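PDB 5AWO: isomaltodextranase from Arthrobacter globiformis, which hydrolyses alpha-1,6-glucosidic linkages in dextran-like polysaccharides, releasing successive isomaltose units from the non-reducing chain ends. Local coordinates for residues M336-S341 / G406-N411. Numbering follows the deposited sequence.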
ATOM      1  N   MET A 336      -6.541  -2.292  -9.585  1.00 12.41           N
ATOM      2  CA  MET A 336      -6.254  -2.547  -8.166  1.00 12.35           C
ATOM      3  C   MET A 336      -5.172  -3.617  -8.041  1.00 12.63           C
ATOM      4  O   MET A 336      -4.227  -3.481  -7.247  1.00 12.52           O
ATOM      5  CB  MET A 336      -7.518  -2.983  -7.392  1.00 12.32           C
ATOM      6  CG  MET A 336      -8.694  -2.008  -7.444  1.00 12.88           C
ATOM      7  SD  MET A 336      -8.283  -0.370  -6.811  1.00 13.38           S
ATOM      8  CE  MET A 336      -9.882   0.398  -7.041  1.00 13.47           C
ATOM      9  N   VAL A 337      -5.311  -4.678  -8.823  1.00 12.53           N
ATOM     10  CA  VAL A 337      -4.330  -5.760  -8.765  1.00 12.64           C
ATOM     11  C   VAL A 337      -2.959  -5.288  -9.273  1.00 13.05           C
ATOM     12  O   VAL A 337      -1.904  -5.552  -8.651  1.00 13.71           O
ATOM     13  CB  VAL A 337      -4.817  -7.009  -9.535  1.00 12.88           C
ATOM     14  CG1 VAL A 337      -3.707  -8.045  -9.692  1.00 13.82           C
ATOM     15  CG2 VAL A 337      -6.026  -7.577  -8.849  1.00 13.36           C
ATOM     16  N   ALA A 338      -2.925  -4.579 -10.395  1.00 12.80           N
ATOM     17  CA  ALA A 338      -1.664  -4.084 -10.946  1.00 13.35           C
ATOM     18  C   ALA A 338      -0.894  -3.269  -9.916  1.00 13.47           C
ATOM     19  O   ALA A 338       0.345  -3.353  -9.824  1.00 14.13           O
ATOM     20  CB  ALA A 338      -1.904  -3.265 -12.200  1.00 13.80           C
ATOM     21  N   ALA A 339      -1.606  -2.462  -9.134  1.00 12.91           N
ATOM     22  CA  ALA A 339      -0.966  -1.553  -8.218  1.00 13.58           C
ATOM     23  C   ALA A 339      -0.655  -2.168  -6.846  1.00 13.35           C
ATOM     24  O   ALA A 339      -0.018  -1.516  -5.996  1.00 14.64           O
ATOM     25  CB  ALA A 339      -1.838  -0.318  -8.048  1.00 13.83           C
ATOM     26  N   GLY A 340      -1.029  -3.429  -6.627  1.00 13.09           N
ATOM     27  CA  GLY A 340      -0.816  -4.065  -5.329  1.00 14.25           C
ATOM     28  C   GLY A 340      -1.747  -3.600  -4.244  1.00 14.11           C
ATOM     29  O   GLY A 340      -1.515  -3.810  -3.047  1.00 12.99           O
ATOM     30  N   SER A 341      -2.856  -2.991  -4.631  1.00 12.82           N
ATOM     31  CA  SER A 341      -3.786  -2.428  -3.679  1.00 12.84           C
ATOM     32  C   SER A 341      -4.533  -3.494  -2.925  1.00 12.74           C
ATOM     33  O   SER A 341      -4.704  -4.608  -3.405  1.00 13.13           O
ATOM     34  CB  SER A 341      -4.811  -1.590  -4.464  1.00 13.30           C
ATOM     35  OG  SER A 341      -5.825  -0.984  -3.675  1.00 12.35           O
ATOM     36  N   GLY A 406       3.719  -9.550 -13.410  1.00 16.12           N
ATOM     37  CA  GLY A 406       2.380  -9.138 -13.804  1.00 15.77           C
ATOM     38  C   GLY A 406       2.503  -7.896 -14.678  1.00 15.73           C
ATOM     39  O   GLY A 406       3.184  -6.936 -14.300  1.00 16.91           O
ATOM     40  N   VAL A 407       1.859  -7.908 -15.853  1.00 14.46           N
ATOM     41  CA  VAL A 407       1.878  -6.780 -16.772  1.00 15.65           C
ATOM     42  C   VAL A 407       0.429  -6.409 -17.096  1.00 15.02           C
ATOM     43  O   VAL A 407      -0.352  -7.280 -17.497  1.00 15.08           O
ATOM     44  CB  VAL A 407       2.650  -7.131 -18.076  1.00 17.06           C
ATOM     45  CG1 VAL A 407       2.580  -6.002 -19.089  1.00 18.15           C
ATOM     46  CG2 VAL A 407       4.092  -7.534 -17.752  1.00 18.33           C
ATOM     47  N   ALA A 408       0.074  -5.130 -16.929  1.00 13.77           N
ATOM     48  CA  ALA A 408      -1.315  -4.664 -17.179  1.00 13.82           C
ATOM     49  C   ALA A 408      -1.324  -3.466 -18.102  1.00 13.98           C
ATOM     50  O   ALA A 408      -0.514  -2.553 -17.982  1.00 14.57           O
ATOM     51  CB  ALA A 408      -1.995  -4.349 -15.866  1.00 14.21           C
ATOM     52  N   LEU A 409      -2.240  -3.511 -19.081  1.00 13.44           N
ATOM     53  CA  LEU A 409      -2.341  -2.515 -20.125  1.00 13.12           C
ATOM     54  C   LEU A 409      -3.775  -1.953 -20.093  1.00 12.36           C
ATOM     55  O   LEU A 409      -4.726  -2.730 -19.963  1.00 13.78           O
ATOM     56  CB  LEU A 409      -2.067  -3.134 -21.479  1.00 13.57           C
ATOM     57  CG  LEU A 409      -0.763  -3.908 -21.635  1.00 14.02           C
ATOM     58  CD1 LEU A 409      -0.720  -4.644 -22.960  1.00 13.59           C
ATOM     59  CD2 LEU A 409       0.454  -3.029 -21.495  1.00 14.83           C
ATOM     60  N   PHE A 410      -3.897  -0.618 -20.190  1.00 12.24           N
ATOM     61  CA  PHE A 410      -5.176   0.063 -20.002  1.00 12.46           C
ATOM     62  C   PHE A 410      -5.409   1.042 -21.135  1.00 12.65           C
ATOM     63  O   PHE A 410      -4.483   1.660 -21.622  1.00 12.65           O
ATOM     64  CB  PHE A 410      -5.182   0.831 -18.672  1.00 12.27           C
ATOM     65  CG  PHE A 410      -5.013  -0.036 -17.470  1.00 12.05           C
ATOM     66  CD1 PHE A 410      -6.106  -0.593 -16.834  1.00 12.12           C
ATOM     67  CD2 PHE A 410      -3.752  -0.269 -16.946  1.00 12.72           C
ATOM     68  CE1 PHE A 410      -5.958  -1.438 -15.751  1.00 12.12           C
ATOM     69  CE2 PHE A 410      -3.611  -1.059 -15.823  1.00 12.77           C
ATOM     70  CZ  PHE A 410      -4.702  -1.646 -15.221  1.00 12.96           C
ATOM     71  N   ASN A 411      -6.675   1.216 -21.498  1.00 12.10           N
ATOM     72  CA  ASN A 411      -7.094   2.281 -22.424  1.00 12.58           C
ATOM     73  C   ASN A 411      -8.133   3.177 -21.795  1.00 12.55           C
ATOM     74  O   ASN A 411      -9.315   2.835 -21.757  1.00 12.23           O
ATOM     75  CB  ASN A 411      -7.607   1.724 -23.746  1.00 12.71           C
ATOM     76  CG  ASN A 411      -8.063   2.823 -24.685  1.00 12.89           C
ATOM     77  OD1 ASN A 411      -7.738   4.003 -24.484  1.00 12.44           O
ATOM     78  ND2 ASN A 411      -8.783   2.458 -25.720  1.00 12.30           N
TER
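Ala338 meets Ala408 and Phe410 where the last turn of helix 326-339 lies against strand 405-410. Along the helix, Met336 comes first; its side chain starts off away from the strand and packs on Phe299 of helix 295-302. Ala338 then makes the contact with its single methyl. Its CB lies 3.8 Å from Ala408 CB, methyl against methyl, and the two CA atoms are 6.3 Å apart. The same Ala338 CB sits 4.4 Å from Phe410 CZ. It lies at the edge of that ring, near the ring plane, and not over a face. A chi2 of -89° turns the Phe410 ring plane roughly perpendicular to the plane of its CA, CB and CG atoms, and CZ is the ring atom nearest the methyl. The ring also packs on Thr331, Asn334 and Leu335 of the same helix and meets Phe296 edge-to-face. Gly340 is the first residue to leave helical backbone angles; its positive phi and two backbone bonds make a Schellman motif. Ser341 N hydrogen-bonds to Met336 O at 3.0 Å, and Gly340 N to Val337 O. The chain leads on to strand 343-345 of the barrel. Ala408 and Phe410 are two apart on the strand, so both face the helix, while Val407 and Leu409 pack on Ile422 of strand 418-423. This small, buried, wholly apolar contact joins a helix of the GH27 TIM barrel to the C-terminal antiparallel beta domain, the pairing known from GH27 alpha-galactosidases.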